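Local coordinates for protein CG4930 (Drosophila melanogaster, PDB 3ISM) that inhibits the nuclease EndoG by forming a complex with it, at residues 34-39 with 92-97; 42-47 with 100-105; 71-76 with 86-91; 113-118 with 125-130. The protein carries 1 engineered substitution. One frame throughout, in Å; residues are numbered along the deposited sequence.

Contact 1 of 4, residues 34-39 with 92-97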
# COMPACT_ATOMS: atom_id res chain seq x y z
N LYS C 34 20.86 26.87 -22.03
CA LYS C 34 20.65 27.39 -20.67
C LYS C 34 19.38 28.25 -20.53
O LYS C 34 18.59 28.06 -19.62
CB LYS C 34 21.89 28.12 -20.16
CG LYS C 34 21.65 29.10 -19.00
CD LYS C 34 22.91 29.93 -18.70
CE LYS C 34 22.57 31.13 -17.82
NZ LYS C 34 23.79 31.70 -17.17
N ASP C 35 19.20 29.21 -21.45
CA ASP C 35 17.96 30.00 -21.51
C ASP C 35 16.72 29.11 -21.62
O ASP C 35 15.72 29.34 -20.94
CB ASP C 35 17.98 30.98 -22.69
CG ASP C 35 19.02 32.08 -22.53
OD1 ASP C 35 19.56 32.27 -21.42
OD2 ASP C 35 19.29 32.77 -23.54
N TYR C 36 16.82 28.07 -22.45
CA TYR C 36 15.74 27.12 -22.66
C TYR C 36 15.43 26.34 -21.38
O TYR C 36 14.27 26.26 -20.98
CB TYR C 36 16.05 26.14 -23.82
CG TYR C 36 15.05 24.99 -23.88
CD1 TYR C 36 13.82 25.17 -24.49
CD2 TYR C 36 15.34 23.75 -23.30
CE1 TYR C 36 12.88 24.12 -24.53
CE2 TYR C 36 14.41 22.71 -23.34
CZ TYR C 36 13.19 22.91 -23.95
OH TYR C 36 12.26 21.90 -23.98
N GLN C 37 16.46 25.80 -20.75
CA GLN C 37 16.34 25.06 -19.50
C GLN C 37 15.76 25.89 -18.35
O GLN C 37 15.07 25.34 -17.49
CB GLN C 37 17.70 24.46 -19.09
CG GLN C 37 18.13 23.23 -19.93
CD GLN C 37 19.52 22.69 -19.58
OE1 GLN C 37 20.46 23.45 -19.35
NE2 GLN C 37 19.65 21.36 -19.56
N LYS C 38 16.03 27.20 -18.34
CA LYS C 38 15.54 28.05 -17.25
C LYS C 38 14.05 28.26 -17.38
O LYS C 38 13.33 28.27 -16.37
CB LYS C 38 16.28 29.40 -17.21
CG LYS C 38 16.02 30.22 -15.94
CD LYS C 38 16.57 31.65 -16.06
CE LYS C 38 16.01 32.55 -14.97
NZ LYS C 38 16.51 33.95 -15.10
N LEU C 39 13.58 28.42 -18.61
CA LEU C 39 12.16 28.55 -18.89
C LEU C 39 11.36 27.29 -18.51
O LEU C 39 10.32 27.39 -17.88
CB LEU C 39 11.93 28.90 -20.37
CG LEU C 39 12.48 30.24 -20.86
CD1 LEU C 39 12.45 30.27 -22.38
CD2 LEU C 39 11.72 31.42 -20.25
N LEU C 92 18.36 21.31 -29.79
CA LEU C 92 17.42 20.36 -30.39
C LEU C 92 17.26 19.10 -29.54
O LEU C 92 16.15 18.65 -29.29
CB LEU C 92 17.85 19.98 -31.82
CG LEU C 92 16.92 19.10 -32.66
CD1 LEU C 92 15.57 19.74 -32.79
CD2 LEU C 92 17.54 18.89 -34.04
N GLU C 93 18.39 18.55 -29.10
CA GLU C 93 18.40 17.38 -28.23
C GLU C 93 17.64 17.61 -26.91
O GLU C 93 16.79 16.81 -26.53
CB GLU C 93 19.84 16.98 -27.94
CG GLU C 93 19.96 15.63 -27.31
CD GLU C 93 21.21 14.89 -27.76
OE1 GLU C 93 22.23 15.53 -28.16
OE2 GLU C 93 21.17 13.64 -27.71
N GLU C 94 17.97 18.69 -26.20
CA GLU C 94 17.26 19.05 -24.97
C GLU C 94 15.77 19.28 -25.22
O GLU C 94 14.92 18.74 -24.50
CB GLU C 94 17.88 20.30 -24.34
CG GLU C 94 17.30 20.68 -22.98
CD GLU C 94 17.73 19.77 -21.85
OE1 GLU C 94 18.82 19.17 -21.94
OE2 GLU C 94 16.98 19.65 -20.86
N TYR C 95 15.46 20.06 -26.25
CA TYR C 95 14.06 20.33 -26.57
C TYR C 95 13.27 19.05 -26.89
O TYR C 95 12.19 18.82 -26.32
CB TYR C 95 13.91 21.42 -27.64
CG TYR C 95 12.56 21.41 -28.33
CD1 TYR C 95 11.38 21.41 -27.60
CD2 TYR C 95 12.48 21.38 -29.72
CE1 TYR C 95 10.15 21.37 -28.24
CE2 TYR C 95 11.25 21.36 -30.35
CZ TYR C 95 10.10 21.36 -29.61
OH TYR C 95 8.88 21.35 -30.22
N ARG C 96 13.82 18.20 -27.77
CA ARG C 96 13.20 16.91 -28.10
C ARG C 96 12.90 16.02 -26.87
O ARG C 96 11.86 15.36 -26.79
CB ARG C 96 14.09 16.12 -29.07
CG ARG C 96 13.45 14.82 -29.56
CD ARG C 96 14.35 14.10 -30.55
NE ARG C 96 13.62 13.04 -31.25
CZ ARG C 96 13.40 11.83 -30.74
NH1 ARG C 96 13.87 11.51 -29.54
NH2 ARG C 96 12.75 10.92 -31.45
N GLY C 97 13.84 16.01 -25.92
CA GLY C 97 13.71 15.23 -24.70
C GLY C 97 12.49 15.65 -23.91
O GLY C 97 11.80 14.82 -23.33
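Tyr36 of helix 32-43 carries the apolar side of this contact. Its CG sits anti to the backbone N (chi1 170°), which sends the ring across to helix 81-102. There CE2 lies 3.6 Å from Glu94 CG, so the ring meets the methylene part of the glutamate obliquely. Farther along the ring, Tyr36 CZ packs against Tyr95 CB at 4.0 Å. The two tyrosine side chains cross at about a right angle. Tyr36 OH comes in at the edge of the Tyr95 ring, in its plane, 3.8 Å from Tyr95 CD1.

Segments 34-39 and 92-97 run nearly parallel, 18° apart, with their axes 10.5 Å from each other. They belong to the helical Ku C-terminal-like domain. At this spacing long side chains have to bridge the gap. Tyr36 does so, and it also touches Phe59 and Thr62 of helix 52-75.

Polar groups gather at both ends. Tyr36 OH is hydrogen-bonded to Asp98, one turn beyond Glu94, and Tyr95 OH to Arg67. On the outer side, Gln37 NE2 approaches Glu94 OE1 at 3.3 Å. The amide and carboxylate planes are 72° apart there. The stronger partner of the Glu94 carboxylate is Arg94 of the CG8862 chain, which forms a salt bridge with OE2.

Contact 2 of 4, residues 42-47 with 100-105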
# COMPACT_ATOMS: atom_id res chain seq x y z
N THR C 42 11.36 26.91 -14.55
CA THR C 42 10.54 27.87 -13.83
C THR C 42 9.06 27.91 -14.27
O THR C 42 8.18 28.21 -13.46
CB THR C 42 11.14 29.29 -13.94
OG1 THR C 42 11.30 29.63 -15.33
CG2 THR C 42 12.51 29.35 -13.27
N ARG C 43 8.78 27.62 -15.54
CA ARG C 43 7.42 27.79 -16.09
C ARG C 43 6.69 26.49 -16.38
O ARG C 43 5.47 26.48 -16.57
CB ARG C 43 7.46 28.67 -17.34
CG ARG C 43 8.25 29.95 -17.17
CD ARG C 43 7.78 31.04 -18.09
NE ARG C 43 8.53 32.28 -17.89
CZ ARG C 43 8.54 33.30 -18.75
NH1 ARG C 43 7.84 33.24 -19.87
NH2 ARG C 43 9.26 34.38 -18.48
N VAL C 44 7.43 25.39 -16.45
CA VAL C 44 6.83 24.11 -16.79
C VAL C 44 6.94 23.09 -15.66
O VAL C 44 5.94 22.51 -15.22
CB VAL C 44 7.39 23.56 -18.12
CG1 VAL C 44 6.60 22.35 -18.55
CG2 VAL C 44 7.35 24.62 -19.20
N GLN C 45 8.17 22.87 -15.19
CA GLN C 45 8.43 21.97 -14.07
C GLN C 45 8.18 22.66 -12.73
O GLN C 45 9.11 22.89 -11.94
CB GLN C 45 9.86 21.44 -14.10
CG GLN C 45 10.14 20.40 -15.16
CD GLN C 45 11.62 20.11 -15.34
OE1 GLN C 45 12.45 21.04 -15.43
NE2 GLN C 45 11.98 18.83 -15.40
N VAL C 46 6.92 23.00 -12.46
CA VAL C 46 6.59 23.67 -11.21
C VAL C 46 6.06 22.64 -10.22
O VAL C 46 5.04 21.99 -10.47
CB VAL C 46 5.56 24.81 -11.42
CG1 VAL C 46 5.42 25.64 -10.14
CG2 VAL C 46 5.99 25.71 -12.58
N ASP C 47 6.76 22.49 -9.09
CA ASP C 47 6.34 21.56 -8.04
C ASP C 47 5.26 22.16 -7.14
O ASP C 47 5.17 21.82 -5.96
CB ASP C 47 7.54 21.07 -7.22
CG ASP C 47 8.21 19.84 -7.82
OD1 ASP C 47 8.14 19.66 -9.06
OD2 ASP C 47 8.81 19.06 -7.05
N CYS C 100 9.06 14.77 -26.03
CA CYS C 100 8.66 13.37 -25.88
C CYS C 100 7.72 13.16 -24.69
O CYS C 100 6.95 12.20 -24.68
CB CYS C 100 9.88 12.47 -25.65
SG CYS C 100 10.98 12.22 -27.05
N PHE C 101 7.85 14.00 -23.67
CA PHE C 101 7.05 13.89 -22.46
C PHE C 101 5.83 14.82 -22.51
O PHE C 101 4.70 14.40 -22.21
CB PHE C 101 7.91 14.21 -21.22
CG PHE C 101 7.16 14.10 -19.91
CD1 PHE C 101 7.01 12.87 -19.27
CD2 PHE C 101 6.61 15.23 -19.30
CE1 PHE C 101 6.32 12.77 -18.07
CE2 PHE C 101 5.92 15.13 -18.09
CZ PHE C 101 5.77 13.90 -17.47
N TYR C 102 6.06 16.08 -22.89
CA TYR C 102 4.99 17.10 -22.88
C TYR C 102 4.13 17.19 -24.16
O TYR C 102 2.93 17.37 -24.06
CB TYR C 102 5.54 18.49 -22.58
CG TYR C 102 6.23 18.64 -21.25
CD1 TYR C 102 7.62 18.74 -21.19
CD2 TYR C 102 5.51 18.70 -20.07
CE1 TYR C 102 8.27 18.87 -19.99
CE2 TYR C 102 6.15 18.83 -18.85
CZ TYR C 102 7.54 18.92 -18.82
OH TYR C 102 8.19 19.07 -17.64
N ASP C 103 4.75 17.11 -25.35
CA ASP C 103 4.05 17.51 -26.60
C ASP C 103 4.77 17.04 -27.87
O ASP C 103 5.40 17.85 -28.57
CB ASP C 103 3.95 19.04 -26.62
CG ASP C 103 2.71 19.55 -27.37
OD1 ASP C 103 1.96 18.77 -28.01
OD2 ASP C 103 2.50 20.78 -27.32
N PRO C 104 4.69 15.74 -28.19
CA PRO C 104 5.43 15.25 -29.35
C PRO C 104 4.88 15.70 -30.70
O PRO C 104 5.66 15.82 -31.65
CB PRO C 104 5.31 13.71 -29.22
CG PRO C 104 4.85 13.47 -27.83
CD PRO C 104 4.01 14.65 -27.48
N THR C 105 3.59 15.89 -30.83
CA THR C 105 3.00 16.28 -32.09
C THR C 105 3.58 17.49 -32.81
O THR C 105 3.94 17.39 -33.92
CB THR C 105 1.48 16.30 -32.05
OG1 THR C 105 1.02 14.98 -31.86
CG2 THR C 105 0.95 16.80 -33.34
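Val44 and Tyr102 form the tight part of this contact. Methyl CG1 of Val44 sits over one face of the Tyr102 ring, 3.9 Å from the centroid and 27° off the ring normal. This is a CH-pi contact. The methyl is offset toward the rim, and its nearest ring atoms include Tyr102 CE2 at 3.6 Å. Val44 CG1 is anti to the backbone N (chi1 -171°), and this turns that methyl, rather than CG2, onto the ring. The opposite face of the ring is covered by Phe101, whose CD2 stands 3.6 Å above the plane, over the centre. Tyr102 is thus held between a methyl and its own chain neighbour. Phe59 of helix 52-75 touches both Val44 and Tyr102.

The contact joins two helix ends of the Ku C-terminal-like domain. Val44 lies at the C-terminal end of helix 32-43, and Tyr102 belongs to the final turn of helix 81-102. Asp103 then leaves helical geometry, between helix 81-102 and the next helix.

The looser side is at Gln45, the centre of an inverse gamma turn. Its CG touches Tyr102 OH at 3.4 Å, and the two side chains cross at about a right angle. The Gln45 amide and the ring are 84° apart. Gln45 is partly exposed and gives up little surface to Tyr102. In the complex this side faces the CG8862 chain: Gln45 packs on its Arg94, and Tyr102 on its Arg93. Phe101 makes a cation-pi contact with Arg99 of that chain.

Contact 3 of 4, residues 71-76 with 86-91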
# COMPACT_ATOMS: atom_id res chain seq x y z
N TRP C 71 16.20 27.04 -35.82
CA TRP C 71 16.09 27.36 -37.23
C TRP C 71 17.06 28.47 -37.61
O TRP C 71 17.77 28.37 -38.62
CB TRP C 71 14.64 27.76 -37.58
CG TRP C 71 14.36 27.76 -39.05
CD1 TRP C 71 14.64 28.77 -39.94
CD2 TRP C 71 13.74 26.72 -39.81
NE1 TRP C 71 14.24 28.41 -41.20
CE2 TRP C 71 13.68 27.16 -41.15
CE3 TRP C 71 13.22 25.46 -39.49
CZ2 TRP C 71 13.12 26.39 -42.17
CZ3 TRP C 71 12.67 24.68 -40.51
CH2 TRP C 71 12.62 25.15 -41.83
N ARG C 72 17.10 29.52 -36.80
CA ARG C 72 18.05 30.60 -37.01
C ARG C 72 19.52 30.17 -36.88
O ARG C 72 20.35 30.55 -37.69
CB ARG C 72 17.72 31.79 -36.11
CG ARG C 72 16.41 32.45 -36.52
CD ARG C 72 16.17 33.80 -35.87
NE ARG C 72 15.91 33.70 -34.44
CZ ARG C 72 16.60 34.37 -33.51
NH1 ARG C 72 17.59 35.18 -33.88
NH2 ARG C 72 16.30 34.23 -32.23
N LEU C 73 19.83 29.34 -35.88
CA LEU C 73 21.22 28.90 -35.68
C LEU C 73 21.73 28.11 -36.88
O LEU C 73 22.89 28.21 -37.24
CB LEU C 73 21.36 28.07 -34.41
CG LEU C 73 21.27 28.88 -33.11
CD1 LEU C 73 20.95 27.98 -31.95
CD2 LEU C 73 22.54 29.68 -32.85
N LEU C 74 20.82 27.37 -37.51
CA LEU C 74 21.16 26.52 -38.65
C LEU C 74 21.19 27.26 -39.99
O LEU C 74 22.04 26.96 -40.82
CB LEU C 74 20.18 25.35 -38.74
CG LEU C 74 20.32 24.27 -37.66
CD1 LEU C 74 19.15 23.28 -37.69
CD2 LEU C 74 21.65 23.53 -37.81
N PHE C 75 20.30 28.24 -40.18
CA PHE C 75 20.09 28.82 -41.52
C PHE C 75 20.36 30.32 -41.69
O PHE C 75 20.48 30.78 -42.82
CB PHE C 75 18.67 28.49 -42.03
CG PHE C 75 18.32 27.03 -41.94
CD1 PHE C 75 19.06 26.07 -42.63
CD2 PHE C 75 17.24 26.60 -41.18
CE1 PHE C 75 18.73 24.73 -42.55
CE2 PHE C 75 16.91 25.25 -41.08
CZ PHE C 75 17.66 24.32 -41.77
N ASP C 76 20.45 31.07 -40.59
CA ASP C 76 20.64 32.53 -40.63
C ASP C 76 21.87 33.03 -41.37
O ASP C 76 21.87 34.17 -41.84
CB ASP C 76 20.67 33.14 -39.22
CG ASP C 76 19.36 33.81 -38.84
OD1 ASP C 76 18.39 33.72 -39.63
OD2 ASP C 76 19.30 34.45 -37.75
N GLU C 86 26.57 23.51 -33.56
CA GLU C 86 26.69 22.86 -32.26
C GLU C 86 25.62 23.34 -31.28
O GLU C 86 24.99 22.54 -30.58
CB GLU C 86 28.10 23.05 -31.67
CG GLU C 86 28.32 22.37 -30.33
CD GLU C 86 27.95 20.89 -30.33
OE1 GLU C 86 27.84 20.28 -31.42
OE2 GLU C 86 27.80 20.31 -29.22
N LYS C 87 25.40 24.65 -31.23
CA LYS C 87 24.34 25.22 -30.41
C LYS C 87 22.95 24.66 -30.78
O LYS C 87 22.16 24.29 -29.90
CB LYS C 87 24.35 26.76 -30.52
CG LYS C 87 25.44 27.42 -29.72
CD LYS C 87 25.48 28.92 -29.94
CE LYS C 87 26.54 29.57 -29.05
NZ LYS C 87 26.74 30.99 -29.43
N ALA C 88 22.67 24.56 -32.07
CA ALA C 88 21.40 24.02 -32.55
C ALA C 88 21.21 22.56 -32.18
O ALA C 88 20.14 22.16 -31.74
CB ALA C 88 21.28 24.20 -34.04
N SER C 89 22.27 21.78 -32.33
CA SER C 89 22.28 20.35 -31.98
C SER C 89 21.94 20.13 -30.50
O SER C 89 21.03 19.35 -30.16
CB SER C 89 23.66 19.78 -32.34
OG SER C 89 23.79 18.43 -31.94
N GLN C 90 22.64 20.84 -29.62
CA GLN C 90 22.41 20.74 -28.18
C GLN C 90 21.01 21.19 -27.76
O GLN C 90 20.38 20.52 -26.95
CB GLN C 90 23.46 21.55 -27.42
CG GLN C 90 24.87 20.99 -27.51
CD GLN C 90 25.85 21.74 -26.64
OE1 GLN C 90 25.48 22.27 -25.58
NE2 GLN C 90 27.12 21.78 -27.06
N LEU C 91 20.54 22.32 -28.29
CA LEU C 91 19.17 22.79 -28.02
C LEU C 91 18.14 21.80 -28.57
O LEU C 91 17.16 21.48 -27.89
CB LEU C 91 18.93 24.21 -28.56
CG LEU C 91 17.52 24.83 -28.34
CD1 LEU C 91 17.14 24.83 -26.88
CD2 LEU C 91 17.44 26.25 -28.89
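Leu73 reaches from helix 52-75 to Lys87 and Ala88 of helix 81-102. Its CB meets the Ala88 methyl, CB to CB, at 3.9 Å. CG is anti to the carbonyl carbon (chi1 -73°), which carries the two methyls toward Lys87. Methyl CD1 ends 3.8 Å from the backbone N of Ala88 and 3.9 Å from Lys87 CB. The other methyl, CD2, is 4.2 Å from that same Lys87 CB. The Leu73 and Lys87 side chains cross at about a right angle.

The two consecutive helices form an antiparallel hairpin; here segments 71-75 and 86-91 cross at -149°, with their axes 8.6 Å apart. The small Ala88 allows this approach: its CA is 5.8 Å from that of Leu73. Leu74 meets the same methyl, with its CG 3.7 Å from Ala88 CB. Ala88 is thus gripped by two successive leucines.

Other parts of the domain cover the edges. Phe126 of helix 124-132 packs on Leu74, and Leu29 on Leu73. The Lys87 chain runs extended away from the leucine, and its NZ is hydrogen-bonded to the backbone O of Leu29.

Contact 4 of 4, residues 113-118 with 125-130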
# COMPACT_ATOMS: atom_id res chain seq x y z
N LYS C 113 9.79 19.44 -41.57
CA LYS C 113 10.15 20.68 -42.27
C LYS C 113 11.62 21.03 -42.07
O LYS C 113 12.28 21.48 -43.01
CB LYS C 113 9.27 21.85 -41.81
CG LYS C 113 7.79 21.69 -42.13
CD LYS C 113 6.95 22.55 -41.17
CE LYS C 113 5.44 22.47 -41.51
NZ LYS C 113 4.55 23.11 -40.46
N LEU C 114 12.13 20.83 -40.85
CA LEU C 114 13.55 21.08 -40.57
C LEU C 114 14.43 20.18 -41.43
O LEU C 114 15.36 20.67 -42.06
CB LEU C 114 13.87 20.90 -39.08
CG LEU C 114 15.33 21.22 -38.70
CD1 LEU C 114 15.57 22.73 -38.70
CD2 LEU C 114 15.71 20.65 -37.36
N ARG C 115 14.14 18.89 -41.47
CA ARG C 115 14.88 17.97 -42.34
C ARG C 115 14.84 18.45 -43.79
O ARG C 115 15.86 18.47 -44.47
CB ARG C 115 14.28 16.56 -42.28
CG ARG C 115 14.87 15.58 -43.32
CD ARG C 115 13.95 14.40 -43.60
NE ARG C 115 12.73 14.82 -44.29
CZ ARG C 115 11.68 14.02 -44.51
NH1 ARG C 115 11.69 12.77 -44.09
NH2 ARG C 115 10.61 14.50 -45.13
N ASP C 116 13.65 18.82 -44.25
CA ASP C 116 13.49 19.19 -45.65
C ASP C 116 14.33 20.40 -46.01
O ASP C 116 14.89 20.44 -47.11
CB ASP C 116 12.01 19.39 -46.00
CG ASP C 116 11.23 18.07 -45.99
OD1 ASP C 116 11.83 17.01 -45.71
OD2 ASP C 116 10.02 18.09 -46.26
N GLU C 117 14.47 21.33 -45.06
CA GLU C 117 15.32 22.50 -45.21
C GLU C 117 16.81 22.14 -45.15
O GLU C 117 17.63 22.68 -45.90
CB GLU C 117 14.99 23.56 -44.16
CG GLU C 117 15.55 24.97 -44.47
CD GLU C 117 14.90 25.66 -45.68
OE1 GLU C 117 13.78 25.30 -46.09
OE2 GLU C 117 15.52 26.59 -46.22
N VAL C 118 17.13 21.21 -44.26
CA VAL C 118 18.49 20.69 -44.13
C VAL C 118 18.96 20.07 -45.45
O VAL C 118 20.07 20.35 -45.90
CB VAL C 118 18.58 19.68 -42.95
CG1 VAL C 118 19.80 18.75 -43.10
CG2 VAL C 118 18.64 20.44 -41.63
N ASP C 125 26.24 16.69 -43.50
CA ASP C 125 26.92 16.29 -42.26
C ASP C 125 25.97 16.41 -41.08
O ASP C 125 25.82 15.47 -40.30
CB ASP C 125 28.20 17.09 -42.01
CG ASP C 125 29.31 16.74 -42.98
OD1 ASP C 125 29.32 15.61 -43.53
OD2 ASP C 125 30.20 17.60 -43.21
N PHE C 126 25.29 17.55 -40.97
CA PHE C 126 24.26 17.74 -39.93
C PHE C 126 23.14 16.68 -40.05
O PHE C 126 22.67 16.18 -39.04
CB PHE C 126 23.68 19.16 -39.98
CG PHE C 126 22.68 19.45 -38.88
CD1 PHE C 126 23.11 19.78 -37.60
CD2 PHE C 126 21.31 19.42 -39.14
CE1 PHE C 126 22.19 20.06 -36.59
CE2 PHE C 126 20.39 19.70 -38.13
CZ PHE C 126 20.83 20.01 -36.86
N TRP C 127 22.74 16.35 -41.28
CA TRP C 127 21.72 15.32 -41.49
C TRP C 127 22.23 13.98 -40.97
O TRP C 127 21.58 13.37 -40.14
CB TRP C 127 21.28 15.24 -42.96
CG TRP C 127 20.41 14.06 -43.33
CD1 TRP C 127 20.72 13.08 -44.24
CD2 TRP C 127 19.13 13.71 -42.80
NE1 TRP C 127 19.70 12.16 -44.32
CE2 TRP C 127 18.71 12.52 -43.44
CE3 TRP C 127 18.28 14.29 -41.84
CZ2 TRP C 127 17.49 11.91 -43.17
CZ3 TRP C 127 17.07 13.67 -41.55
CH2 TRP C 127 16.68 12.50 -42.22
N ARG C 128 23.42 13.58 -41.41
CA ARG C 128 24.01 12.30 -41.03
C ARG C 128 24.45 12.21 -39.56
O ARG C 128 24.13 11.23 -38.88
CB ARG C 128 25.18 11.95 -41.95
CG ARG C 128 24.76 11.59 -43.37
CD ARG C 128 25.92 11.05 -44.19
NE ARG C 128 27.00 12.03 -44.31
CZ ARG C 128 27.23 12.76 -45.40
NH1 ARG C 128 26.48 12.61 -46.49
NH2 ARG C 128 28.23 13.64 -45.40
N ASP C 129 25.17 13.22 -39.09
CA ASP C 129 25.83 13.15 -37.78
C ASP C 129 24.91 13.54 -36.63
O ASP C 129 25.06 13.06 -35.52
CB ASP C 129 27.08 14.04 -37.75
CG ASP C 129 28.09 13.68 -38.83
OD1 ASP C 129 28.16 12.50 -39.22
OD2 ASP C 129 28.83 14.59 -39.28
N VAL C 130 23.98 14.44 -36.91
CA VAL C 130 23.08 14.92 -35.88
C VAL C 130 21.68 14.30 -35.97
O VAL C 130 21.31 13.50 -35.10
CB VAL C 130 23.03 16.47 -35.81
CG1 VAL C 130 22.11 16.92 -34.71
CG2 VAL C 130 24.45 17.04 -35.56
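Segments 113-118 and 125-130, on helices 104-120 and 124-132, run at 131° to each other, roughly antiparallel, with their axes 10.4 Å apart. These are consecutive helices of the Ku C-terminal-like domain, joined by a short turn. Val118 and Trp127 bring their CA atoms closest, at 6.8 Å. The second segment contains a wider, pi-type turn at 126-130.

Val118 points at the partner helix and divides its two methyls. CG1 packs against Trp127 CB at 3.8 Å. CG2 meets the Phe126 ring at CD2, also at 3.8 Å. The valine crosses both aromatic side chains at about a right angle. Within its own helix, Val130 CB lies over one face of the Phe126 ring.

Arg115 and Trp127 lie side by side and point the same way. It is the aliphatic part of the arginine that does the touching: CG is 3.4 Å from Trp127 CZ3, and CD is 3.6 Å from Trp127 CH2. The chain bends at chi3 (67°), and the guanidinium ends up 72° from the indole plane. There NE and NH2 both donate to Asp116 OD1, NE at 2.8 Å, in a salt bridge within the segment. NH1 is hydrogen-bonded to the backbone O of Phe157. Trp127 NE1 donates to the backbone O of His160.

The contact between the helices is therefore apolar. The polar ends of both long side chains find partners elsewhere, Arg115 partly within its own segment. The outside bonds to Phe157 and His160 tie the helix pair to the loop around them. Those to Asp116 and Phe157 restrain the guanidinium while the arginine methylenes pack against the indole.

From the N terminus, helix 32-43 opens contacts 1 and 2. Both close on helix 81-102, each across 52 intervening residues, and contact 2 runs on into the start of helix 104-120. Their segments alternate along the chain, so the two loops cross, and they touch through Leu39 and Val44. Contact 3 closes a short loop between helices 52-75 and 81-102. It is nested inside the loops of both earlier contacts and touches contact 1 through Leu91 and Tyr36. Contact 4 follows in series and pairs helices 104-120 and 124-132. Helix 81-102 is shared by contacts 1, 2 and 3; contact 4 joins them by packing, Leu114 on Leu92 and Trp71, Glu117 on Phe75, and Val130 on Ser89.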